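Local coordinates for endo-beta-mannanase (Rhizomucor miehei, PDB 4QP0), which probably catalyses the random hydrolysis of beta-1,4-mannosidic linkages in mannans, galactomannans and glucomannans, at residues S63-Q67 and M76-D80; D90-Q94 and R152-T157; I101-F105 and P165-G169; K160-D164 and I209-H213. One frame throughout, in Å; residues are numbered along the deposited sequence.

Interaction 1: S63-Q67 and M76-D80; sequences SVWFQ and MVIND
An irregular loop, S63-F66, entering a strand at Q67, meets the returning strand M76-I78 at the base of a beta hairpin. The chains run antiparallel: Q67 and I78 form a non-hydrogen-bonded pair (CA-CA 4.8 Å), and F66 lies beside N79 (CA-CA 4.9 Å). N79 N donates to F66 O at 3.0 Å. N79, chi1 t, also sends its amide across, ND2 to W65 O at 2.9 Å, so one residue satisfies two successive carbonyls. Asparagine suits this spot because its amide both donates and accepts: ND2 also bonds T84 OG1, and OD1 accepts from N81 N. W65, chi1 p, covers N79 in a CH-pi contact, N79 CB lying 3.4 Å from the centroid of the six-membered ring, almost on its normal, while W65 CH2 meets V77 CG2 at 4.1 Å. CA-H...O contacts join I78 CA to F66 O (3.4 Å) and Q67 CA to V77 O (3.5 Å). Q67 NE2 is hydrogen-bonded to Y120 OH. The hairpin, part of the beta-alpha loop between strand 51-55 and helix 87-98 of the TIM barrel, lies against helix 136-151 (Y145 on F66 and Q67, H148 on I78), while helix 87-98 meets V64 and F66.

Interaction 2: D90-Q94 and R152-T157; sequences DYIIQ and RENSLT
D90 (chi1 m), on helix 87-98, aims its carboxylate at a non-helical segment that passes alongside, D90 and N154 having CA atoms 5.3 Å apart. R152, just leaving a helix and extended (t through chi3), makes a two-point salt bridge: NE to D90 OD1 at 2.9 Å and NH2 to D90 OD2 at 2.8 Å. Y161 OH also bonds OD1. N154 folds the chain through an Asx turn, its OD1 accepting from L156 N at 2.9 Å, while its ND2 makes a weak bond to D90 O at 3.4 Å. S155 gives D90 OD2 two more donors, its N at 2.8 Å and its OG at 2.9 Å; a small hydroxyl residue fits so close to the acid. L156 lays apolar CD1 3.9 Å from Y91 CB, and T157 CG2 meets Q94 CG at 4.0 Å. A short acid thus gathers donors from an arginine and from the turn that follows it, joining helix 87-98 to the loop that follows helix 136-151 on the outside of the family 5 beta/alpha (TIM) barrel.

Interaction 3: I101-F105 and P165-G169; sequences IKLIF and PTIFG
F168, chi1 t, lays one face of its ring over I104 CD1, with K102 CB near the ring's edge. These residues belong to neighbouring parallel strands of the TIM barrel, 102-106 and 167-171, whose axes, over these short segments, come within 4.2 Å and cross at -45°. L103 pairs with I167 (CA-CA 4.7 Å) and I104 with G169 (CA-CA 5.3 Å); the one-residue shift is a beta bulge, with F168, at helical phi/psi of -70/-51, as the extra residue. The ladder runs L103 N to T166 O at 3.0 Å, F168 N to L103 O at a short 2.6 Å, and F105 N to G169 O at 3.3 Å. Bulky apolar side chains suit both faces: L103 shares one with I167 and packs on helix 87-98, while I104 CG1 touches F168 CB at 3.7 Å on the other, where F12 meets the F168 ring edge-to-face. On the first face F105 CE2 reaches I167 CG1 at 3.8 Å. Where the strands begin, long, flexible K102 curls back so that its NZ donates to P165 O at 2.8 Å.

Interaction 4: K160-D164 and I209-H213; sequences KYKDD and IDSNH
A buried histidine, held by an Asx turn and a carboxylate in its own loop, helps join two loops at the N-terminal end of the barrel strands, away from the usual TIM-barrel active-site end. K160-D164 contains a 3-10 turn (161-163) and leads into strand 167-171; I209-H213 leaves a helix at D210 and leads into 214-216. K162 and D210 are nearest (CA-CA 5.4 Å). N212 N donates to D210 OD1 at 2.7 Å and H213 N to D210 OD1 at 2.8 Å. D210 (chi1 t) also takes, at OD2, H213 ND1 at a very short 2.4 Å, and W170 NE1. H213 (chi1 m) donates NE2 to D164 O at 2.8 Å. N212 ND2 bonds K162 O at 2.8 Å and, weakly, D163 OD1 at 3.1 Å. K162's aliphatic stem covers I209, CD to CG2 3.9 Å, before NZ reaches N151. Histidine suits the place because two ring nitrogens can link a carboxylate to a carbonyl; both donating is consistent with a charged imidazolium balanced by D210.

How the interactions relate
Following the chain, interaction 1 closes first, a local hairpin completed before helix 87-98 starts. That helix opens interaction 2, which closes only after helix 136-151. Interaction 3 opens inside that span and closes beyond it, so the two cross; I93 packs against L103, F105 and T166, seating the helix on the strands. Interaction 4 opens after interaction 2 has closed but before interaction 3 has, crossing the latter and carrying the connection on to the loop before strand 214-216. Y161 joins interactions 2 and 4, and I167 O meets the H213 ring between 3 and 4. Interaction 1 touches interaction 2 through a weak D80-R152 ion pair and stays about 8 Å, nearest atoms, from 3 and 4.

Interaction 1: S63-Q67 and M76-D80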
loop_
_atom_site.group_PDB
_atom_site.type_symbol
_atom_site.label_atom_id
_atom_site.label_comp_id
_atom_site.label_asym_id
_atom_site.label_seq_id
_atom_site.Cartn_x
_atom_site.Cartn_y
_atom_site.Cartn_z
ATOM N N SER A 63 13.903 -11.832 13.732
ATOM C CA SER A 63 14.794 -12.478 12.765
ATOM C C SER A 63 15.055 -11.618 11.527
ATOM O O SER A 63 16.179 -11.567 11.031
ATOM C CB SER A 63 14.223 -13.836 12.350
ATOM O OG SER A 63 13.836 -14.590 13.486
ATOM N N VAL A 64 14.005 -10.955 11.037
ATOM C CA VAL A 64 14.112 -10.004 9.929
ATOM C C VAL A 64 13.824 -8.611 10.468
ATOM O O VAL A 64 12.809 -8.394 11.125
ATOM C CB VAL A 64 13.131 -10.347 8.777
ATOM C CG1 VAL A 64 13.247 -9.355 7.631
ATOM C CG2 VAL A 64 13.377 -11.759 8.263
ATOM N N TRP A 65 14.731 -7.674 10.221
ATOM C CA TRP A 65 14.472 -6.270 10.537
ATOM C C TRP A 65 15.126 -5.380 9.529
ATOM O O TRP A 65 16.195 -5.710 9.013
ATOM C CB TRP A 65 14.923 -5.916 11.950
ATOM C CG TRP A 65 16.413 -6.012 12.197
ATOM C CD1 TRP A 65 17.153 -7.154 12.514
ATOM C CD2 TRP A 65 17.402 -4.915 12.180
ATOM N NE1 TRP A 65 18.484 -6.851 12.683
ATOM C CE2 TRP A 65 18.702 -5.529 12.499
ATOM C CE3 TRP A 65 17.344 -3.549 11.941
ATOM C CZ2 TRP A 65 19.871 -4.782 12.568
ATOM C CZ3 TRP A 65 18.530 -2.808 12.015
ATOM C CH2 TRP A 65 19.762 -3.410 12.321
ATOM N N PHE A 66 14.477 -4.260 9.213
ATOM C CA PHE A 66 15.069 -3.255 8.321
ATOM C C PHE A 66 15.532 -2.014 9.080
ATOM O O PHE A 66 16.513 -1.388 8.691
ATOM C CB PHE A 66 14.124 -2.861 7.172
ATOM C CG PHE A 66 13.676 -4.021 6.316
ATOM C CD1 PHE A 66 14.474 -5.147 6.152
ATOM C CD2 PHE A 66 12.454 -3.970 5.646
ATOM C CE1 PHE A 66 14.048 -6.209 5.361
ATOM C CE2 PHE A 66 12.026 -5.030 4.857
ATOM C CZ PHE A 66 12.828 -6.149 4.712
ATOM N N GLN A 67 14.805 -1.659 10.139
ATOM C CA GLN A 67 15.191 -0.562 11.034
ATOM C C GLN A 67 15.099 -1.000 12.485
ATOM O O GLN A 67 14.392 -1.955 12.814
ATOM C CB GLN A 67 14.288 0.649 10.856
ATOM C CG GLN A 67 14.642 1.572 9.715
ATOM C CD GLN A 67 13.493 2.506 9.382
ATOM O OE1 GLN A 67 12.396 2.066 9.010
ATOM N NE2 GLN A 67 13.738 3.801 9.505
ATOM N N MET A 76 18.822 5.694 14.886
ATOM C CA MET A 76 18.018 4.742 14.134
ATOM C C MET A 76 18.924 4.131 13.072
ATOM O O MET A 76 19.330 4.808 12.126
ATOM C CB MET A 76 16.800 5.422 13.500
ATOM C CG MET A 76 15.782 4.454 12.904
ATOM S SD MET A 76 14.996 3.337 14.088
ATOM C CE MET A 76 13.851 4.452 14.899
ATOM N N VAL A 77 19.250 2.854 13.252
ATOM C CA VAL A 77 20.160 2.158 12.339
ATOM C C VAL A 77 19.419 1.276 11.331
ATOM O O VAL A 77 18.329 0.765 11.623
ATOM C CB VAL A 77 21.259 1.364 13.090
ATOM C CG1 VAL A 77 22.093 2.307 13.946
ATOM C CG2 VAL A 77 20.664 0.248 13.937
ATOM N N ILE A 78 20.019 1.119 10.149
ATOM C CA ILE A 78 19.404 0.402 9.026
ATOM C C ILE A 78 20.164 -0.892 8.725
ATOM O O ILE A 78 21.391 -0.924 8.793
ATOM C CB ILE A 78 19.346 1.295 7.763
ATOM C CG1 ILE A 78 18.502 2.553 8.032
ATOM C CG2 ILE A 78 18.806 0.516 6.566
ATOM C CD1 ILE A 78 18.622 3.639 6.980
ATOM N N ASN A 79 19.426 -1.945 8.376
ATOM C CA ASN A 79 19.995 -3.276 8.156
ATOM C C ASN A 79 20.170 -3.661 6.692
ATOM O O ASN A 79 19.205 -4.029 6.016
ATOM C CB ASN A 79 19.142 -4.332 8.865
ATOM C CG ASN A 79 19.759 -5.718 8.820
ATOM O OD1 ASN A 79 20.967 -5.869 8.607
ATOM N ND2 ASN A 79 18.930 -6.745 9.028
ATOM N N ASP A 80 21.414 -3.620 6.225
ATOM C CA ASP A 80 21.742 -3.984 4.847
ATOM C C ASP A 80 22.066 -5.469 4.678
ATOM O O ASP A 80 22.439 -5.894 3.582
ATOM C CB ASP A 80 22.925 -3.152 4.339
ATOM C CG ASP A 80 22.604 -1.663 4.224
ATOM O OD1 ASP A 80 21.593 -1.301 3.575
ATOM O OD2 ASP A 80 23.388 -0.854 4.766
#

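Interaction 2: D90-Q94 and R152-T157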
loop_
_atom_site.group_PDB
_atom_site.type_symbol
_atom_site.label_atom_id
_atom_site.label_comp_id
_atom_site.label_asym_id
_atom_site.label_seq_id
_atom_site.Cartn_x
_atom_site.Cartn_y
_atom_site.Cartn_z
ATOM N N ASP A 90 15.970 -7.157 -2.165
ATOM C CA ASP A 90 16.713 -7.375 -3.408
ATOM C C ASP A 90 16.233 -8.655 -4.094
ATOM O O ASP A 90 16.014 -8.680 -5.298
ATOM C CB ASP A 90 18.227 -7.475 -3.140
ATOM C CG ASP A 90 18.876 -6.135 -2.725
ATOM O OD1 ASP A 90 18.204 -5.083 -2.643
ATOM O OD2 ASP A 90 20.096 -6.141 -2.482
ATOM N N TYR A 91 16.071 -9.716 -3.314
ATOM C CA TYR A 91 15.642 -10.995 -3.852
ATOM C C TYR A 91 14.197 -10.940 -4.334
ATOM O O TYR A 91 13.857 -11.535 -5.360
ATOM C CB TYR A 91 15.851 -12.119 -2.835
ATOM C CG TYR A 91 15.487 -13.485 -3.379
ATOM C CD1 TYR A 91 16.352 -14.178 -4.231
ATOM C CD2 TYR A 91 14.265 -14.081 -3.055
ATOM C CE1 TYR A 91 16.011 -15.429 -4.737
ATOM C CE2 TYR A 91 13.917 -15.329 -3.557
ATOM C CZ TYR A 91 14.790 -15.996 -4.391
ATOM O OH TYR A 91 14.433 -17.230 -4.879
ATOM N N ILE A 92 13.354 -10.213 -3.604
ATOM C CA ILE A 92 11.953 -10.050 -3.991
ATOM C C ILE A 92 11.843 -9.341 -5.343
ATOM O O ILE A 92 11.154 -9.826 -6.250
ATOM C CB ILE A 92 11.135 -9.319 -2.907
ATOM C CG1 ILE A 92 10.932 -10.239 -1.702
ATOM C CG2 ILE A 92 9.781 -8.878 -3.452
ATOM C CD1 ILE A 92 10.530 -9.513 -0.433
ATOM N N ILE A 93 12.547 -8.219 -5.478
ATOM C CA ILE A 93 12.569 -7.447 -6.724
ATOM C C ILE A 93 13.049 -8.294 -7.897
ATOM O O ILE A 93 12.593 -8.107 -9.024
ATOM C CB ILE A 93 13.478 -6.204 -6.614
ATOM C CG1 ILE A 93 13.083 -5.332 -5.414
ATOM C CG2 ILE A 93 13.431 -5.375 -7.895
ATOM C CD1 ILE A 93 14.073 -4.218 -5.129
ATOM N N GLN A 94 13.983 -9.203 -7.621
ATOM C CA GLN A 94 14.605 -10.038 -8.647
ATOM C C GLN A 94 13.598 -11.044 -9.205
ATOM O O GLN A 94 13.430 -11.149 -10.417
ATOM C CB GLN A 94 15.820 -10.768 -8.071
ATOM C CG GLN A 94 16.647 -11.507 -9.111
ATOM C CD GLN A 94 17.578 -12.536 -8.499
ATOM O OE1 GLN A 94 18.779 -12.540 -8.780
ATOM N NE2 GLN A 94 17.032 -13.414 -7.661
ATOM N N ARG A 152 19.531 2.493 -2.594
ATOM C CA ARG A 152 20.137 1.172 -2.501
ATOM C C ARG A 152 20.369 0.551 -3.869
ATOM O O ARG A 152 19.475 0.546 -4.709
ATOM C CB ARG A 152 19.285 0.228 -1.648
ATOM C CG ARG A 152 20.018 -1.054 -1.286
ATOM C CD ARG A 152 19.126 -2.113 -0.657
ATOM N NE ARG A 152 19.729 -3.449 -0.759
ATOM C CZ ARG A 152 20.735 -3.892 -0.002
ATOM N NH1 ARG A 152 21.281 -3.121 0.929
ATOM N NH2 ARG A 152 21.199 -5.116 -0.180
ATOM N N GLU A 153 21.578 0.041 -4.089
ATOM C CA GLU A 153 21.842 -0.813 -5.242
ATOM C C GLU A 153 21.349 -2.231 -4.942
ATOM O O GLU A 153 21.566 -2.759 -3.842
ATOM C CB GLU A 153 23.336 -0.842 -5.570
ATOM C CG GLU A 153 23.683 -1.573 -6.861
ATOM C CD GLU A 153 25.179 -1.713 -7.075
ATOM O OE1 GLU A 153 25.830 -2.468 -6.319
ATOM O OE2 GLU A 153 25.701 -1.076 -8.010
ATOM N N ASN A 154 20.698 -2.848 -5.922
ATOM C CA ASN A 154 20.259 -4.227 -5.777
ATOM C C ASN A 154 21.491 -5.108 -5.809
ATOM O O ASN A 154 22.177 -5.178 -6.829
ATOM C CB ASN A 154 19.311 -4.604 -6.911
ATOM C CG ASN A 154 18.570 -5.901 -6.649
ATOM O OD1 ASN A 154 19.174 -6.947 -6.383
ATOM N ND2 ASN A 154 17.248 -5.840 -6.728
ATOM N N SER A 155 21.772 -5.785 -4.700
ATOM C CA SER A 155 22.988 -6.598 -4.591
ATOM C C SER A 155 22.979 -7.843 -5.487
ATOM O O SER A 155 24.020 -8.475 -5.680
ATOM C CB SER A 155 23.274 -6.969 -3.130
ATOM O OG SER A 155 22.358 -7.935 -2.642
ATOM N N LEU A 156 21.818 -8.180 -6.046
ATOM C CA LEU A 156 21.718 -9.304 -6.971
ATOM C C LEU A 156 21.640 -8.898 -8.449
ATOM O O LEU A 156 21.918 -9.719 -9.324
ATOM C CB LEU A 156 20.540 -10.208 -6.595
ATOM C CG LEU A 156 20.537 -10.723 -5.142
ATOM C CD1 LEU A 156 19.170 -11.276 -4.761
ATOM C CD2 LEU A 156 21.641 -11.744 -4.851
ATOM N N THR A 157 21.275 -7.647 -8.734
ATOM C CA THR A 157 21.089 -7.202 -10.132
ATOM C C THR A 157 21.771 -5.884 -10.490
ATOM O O THR A 157 21.776 -5.485 -11.661
ATOM C CB THR A 157 19.598 -7.089 -10.522
ATOM O OG1 THR A 157 18.950 -6.126 -9.683
ATOM C CG2 THR A 157 18.882 -8.441 -10.410
#

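Interaction 3: I101-F105 and P165-G169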
loop_
_atom_site.group_PDB
_atom_site.type_symbol
_atom_site.label_atom_id
_atom_site.label_comp_id
_atom_site.label_asym_id
_atom_site.label_seq_id
_atom_site.Cartn_x
_atom_site.Cartn_y
_atom_site.Cartn_z
ATOM N N ILE A 101 6.446 -9.159 -13.111
ATOM C CA ILE A 101 5.515 -8.672 -12.107
ATOM C C ILE A 101 6.076 -7.397 -11.484
ATOM O O ILE A 101 7.287 -7.242 -11.347
ATOM C CB ILE A 101 5.189 -9.761 -11.065
ATOM C CG1 ILE A 101 4.317 -10.847 -11.719
ATOM C CG2 ILE A 101 4.499 -9.164 -9.849
ATOM C CD1 ILE A 101 4.009 -12.042 -10.839
ATOM N N LYS A 102 5.178 -6.484 -11.138
ATOM C CA LYS A 102 5.536 -5.167 -10.652
ATOM C C LYS A 102 5.217 -5.035 -9.152
ATOM O O LYS A 102 4.362 -5.755 -8.631
ATOM C CB LYS A 102 4.796 -4.127 -11.486
ATOM C CG LYS A 102 5.246 -4.083 -12.939
ATOM C CD LYS A 102 5.851 -2.732 -13.286
ATOM C CE LYS A 102 6.129 -2.577 -14.774
ATOM N NZ LYS A 102 7.554 -2.856 -15.117
ATOM N N LEU A 103 5.911 -4.130 -8.465
ATOM C CA LEU A 103 5.827 -4.051 -7.005
ATOM C C LEU A 103 5.413 -2.683 -6.503
ATOM O O LEU A 103 5.981 -1.682 -6.920
ATOM C CB LEU A 103 7.177 -4.399 -6.375
ATOM C CG LEU A 103 7.711 -5.828 -6.427
ATOM C CD1 LEU A 103 9.219 -5.806 -6.280
ATOM C CD2 LEU A 103 7.087 -6.696 -5.345
ATOM N N ILE A 104 4.436 -2.641 -5.600
ATOM C CA ILE A 104 4.098 -1.408 -4.881
ATOM C C ILE A 104 4.652 -1.517 -3.461
ATOM O O ILE A 104 4.142 -2.281 -2.648
ATOM C CB ILE A 104 2.571 -1.137 -4.848
ATOM C CG1 ILE A 104 2.004 -0.955 -6.267
ATOM C CG2 ILE A 104 2.264 0.101 -4.034
ATOM C CD1 ILE A 104 0.496 -0.836 -6.326
ATOM N N PHE A 105 5.712 -0.770 -3.177
ATOM C CA PHE A 105 6.375 -0.843 -1.877
ATOM C C PHE A 105 5.829 0.206 -0.929
ATOM O O PHE A 105 5.836 1.398 -1.243
ATOM C CB PHE A 105 7.891 -0.659 -2.016
ATOM C CG PHE A 105 8.638 -1.907 -2.435
ATOM C CD1 PHE A 105 8.469 -3.114 -1.753
ATOM C CD2 PHE A 105 9.550 -1.866 -3.487
ATOM C CE1 PHE A 105 9.167 -4.255 -2.138
ATOM C CE2 PHE A 105 10.250 -3.004 -3.871
ATOM C CZ PHE A 105 10.059 -4.196 -3.196
ATOM N N PRO A 165 12.662 -0.346 -13.010
ATOM C CA PRO A 165 11.355 -0.480 -13.692
ATOM C C PRO A 165 10.442 -1.560 -13.121
ATOM O O PRO A 165 9.233 -1.540 -13.380
ATOM C CB PRO A 165 11.743 -0.869 -15.119
ATOM C CG PRO A 165 13.100 -1.481 -14.982
ATOM C CD PRO A 165 13.768 -0.625 -13.939
ATOM N N THR A 166 11.011 -2.488 -12.357
ATOM C CA THR A 166 10.238 -3.540 -11.693
ATOM C C THR A 166 9.335 -2.984 -10.589
ATOM O O THR A 166 8.265 -3.536 -10.311
ATOM C CB THR A 166 11.164 -4.614 -11.097
ATOM O OG1 THR A 166 12.162 -4.985 -12.061
ATOM C CG2 THR A 166 10.364 -5.826 -10.694
ATOM N N ILE A 167 9.777 -1.895 -9.966
ATOM C CA ILE A 167 8.999 -1.202 -8.953
ATOM C C ILE A 167 7.927 -0.346 -9.621
ATOM O O ILE A 167 8.232 0.490 -10.483
ATOM C CB ILE A 167 9.905 -0.328 -8.046
ATOM C CG1 ILE A 167 10.835 -1.215 -7.219
ATOM C CG2 ILE A 167 9.075 0.544 -7.116
ATOM C CD1 ILE A 167 12.031 -0.481 -6.657
ATOM N N PHE A 168 6.676 -0.573 -9.211
ATOM C CA PHE A 168 5.509 0.170 -9.689
ATOM C C PHE A 168 5.550 1.592 -9.158
ATOM O O PHE A 168 5.405 2.553 -9.920
ATOM C CB PHE A 168 4.236 -0.517 -9.205
ATOM C CG PHE A 168 2.964 0.046 -9.778
ATOM C CD1 PHE A 168 2.265 -0.652 -10.755
ATOM C CD2 PHE A 168 2.428 1.246 -9.301
ATOM C CE1 PHE A 168 1.080 -0.155 -11.278
ATOM C CE2 PHE A 168 1.244 1.745 -9.820
ATOM C CZ PHE A 168 0.567 1.040 -10.808
ATOM N N GLY A 169 5.733 1.726 -7.846
ATOM C CA GLY A 169 5.757 3.035 -7.229
ATOM C C GLY A 169 5.881 2.923 -5.733
ATOM O O GLY A 169 5.719 1.841 -5.174
#

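Interaction 4: K160-D164 and I209-H213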
loop_
_atom_site.group_PDB
_atom_site.type_symbol
_atom_site.label_atom_id
_atom_site.label_comp_id
_atom_site.label_asym_id
_atom_site.label_seq_id
_atom_site.Cartn_x
_atom_site.Cartn_y
_atom_site.Cartn_z
ATOM N N LYS A 160 19.855 0.281 -8.998
ATOM C CA LYS A 160 19.382 1.081 -7.869
ATOM C C LYS A 160 17.860 0.999 -7.839
ATOM O O LYS A 160 17.229 0.913 -8.895
ATOM C CB LYS A 160 19.828 2.541 -7.986
ATOM C CG LYS A 160 21.335 2.749 -7.959
ATOM C CD LYS A 160 21.703 4.203 -7.702
ATOM C CE LYS A 160 23.187 4.437 -7.936
ATOM N NZ LYS A 160 23.591 5.837 -7.625
ATOM N N TYR A 161 17.280 1.014 -6.635
ATOM C CA TYR A 161 15.824 0.936 -6.466
ATOM C C TYR A 161 15.125 2.021 -7.268
ATOM O O TYR A 161 14.236 1.723 -8.075
ATOM C CB TYR A 161 15.437 1.034 -4.992
ATOM C CG TYR A 161 15.657 -0.232 -4.199
ATOM C CD1 TYR A 161 16.531 -1.232 -4.650
ATOM C CD2 TYR A 161 15.008 -0.427 -2.986
ATOM C CE1 TYR A 161 16.734 -2.393 -3.922
ATOM C CE2 TYR A 161 15.215 -1.584 -2.244
ATOM C CZ TYR A 161 16.075 -2.562 -2.717
ATOM O OH TYR A 161 16.268 -3.710 -1.980
ATOM N N LYS A 162 15.560 3.267 -7.077
ATOM C CA LYS A 162 14.996 4.404 -7.794
ATOM C C LYS A 162 15.066 4.291 -9.328
ATOM O O LYS A 162 14.330 4.975 -10.037
ATOM C CB LYS A 162 15.641 5.705 -7.323
ATOM C CG LYS A 162 17.127 5.813 -7.593
ATOM C CD LYS A 162 17.696 7.043 -6.904
ATOM C CE LYS A 162 19.120 7.318 -7.361
ATOM N NZ LYS A 162 19.770 8.434 -6.607
ATOM N N ASP A 163 15.956 3.444 -9.836
ATOM C CA ASP A 163 16.092 3.274 -11.280
ATOM C C ASP A 163 15.472 1.960 -11.759
ATOM O O ASP A 163 15.569 1.625 -12.937
ATOM C CB ASP A 163 17.559 3.366 -11.705
ATOM C CG ASP A 163 18.178 4.726 -11.396
ATOM O OD1 ASP A 163 17.499 5.766 -11.555
ATOM O OD2 ASP A 163 19.360 4.751 -10.998
ATOM N N ASP A 164 14.815 1.240 -10.852
ATOM C CA ASP A 164 14.286 -0.083 -11.169
ATOM C C ASP A 164 12.838 -0.097 -11.700
ATOM O O ASP A 164 11.900 0.086 -10.933
ATOM C CB ASP A 164 14.421 -1.018 -9.963
ATOM C CG ASP A 164 14.557 -2.468 -10.376
ATOM O OD1 ASP A 164 13.974 -2.850 -11.412
ATOM O OD2 ASP A 164 15.261 -3.225 -9.673
ATOM N N ILE A 209 14.495 12.819 -4.843
ATOM C CA ILE A 209 15.435 11.723 -5.127
ATOM C C ILE A 209 15.032 10.916 -6.375
ATOM O O ILE A 209 15.849 10.666 -7.264
ATOM C CB ILE A 209 15.585 10.759 -3.928
ATOM C CG1 ILE A 209 16.027 11.510 -2.654
ATOM C CG2 ILE A 209 16.536 9.617 -4.270
ATOM C CD1 ILE A 209 17.511 11.816 -2.569
ATOM N N ASP A 210 13.771 10.514 -6.438
ATOM C CA ASP A 210 13.320 9.579 -7.473
ATOM C C ASP A 210 12.370 10.252 -8.462
ATOM O O ASP A 210 11.215 10.544 -8.139
ATOM C CB ASP A 210 12.663 8.358 -6.818
ATOM C CG ASP A 210 12.203 7.297 -7.829
ATOM O OD1 ASP A 210 11.949 7.595 -9.017
ATOM O OD2 ASP A 210 12.066 6.137 -7.404
ATOM N N SER A 211 12.862 10.485 -9.671
ATOM C CA SER A 211 12.045 11.100 -10.711
ATOM C C SER A 211 11.488 10.070 -11.707
ATOM O O SER A 211 10.878 10.438 -12.708
ATOM C CB SER A 211 12.852 12.167 -11.447
ATOM O OG SER A 211 14.049 11.604 -11.965
ATOM N N ASN A 212 11.695 8.786 -11.439
ATOM C CA ASN A 212 11.208 7.749 -12.358
ATOM C C ASN A 212 9.875 7.175 -11.919
ATOM O O ASN A 212 9.032 6.859 -12.746
ATOM C CB ASN A 212 12.238 6.619 -12.526
ATOM C CG ASN A 212 13.617 7.132 -12.924
ATOM O OD1 ASN A 212 13.745 8.047 -13.734
ATOM N ND2 ASN A 212 14.655 6.537 -12.353
ATOM N N HIS A 213 9.690 7.064 -10.608
ATOM C CA HIS A 213 8.583 6.311 -10.046
ATOM C C HIS A 213 7.400 7.138 -9.660
ATOM O O HIS A 213 7.510 8.341 -9.401
ATOM C CB HIS A 213 9.047 5.511 -8.835
ATOM C CG HIS A 213 9.951 4.362 -9.180
ATOM N ND1 HIS A 213 11.247 4.330 -8.819
ATOM C CD2 HIS A 213 9.703 3.183 -9.879
ATOM C CE1 HIS A 213 11.802 3.188 -9.255
ATOM N NE2 HIS A 213 10.858 2.488 -9.909
#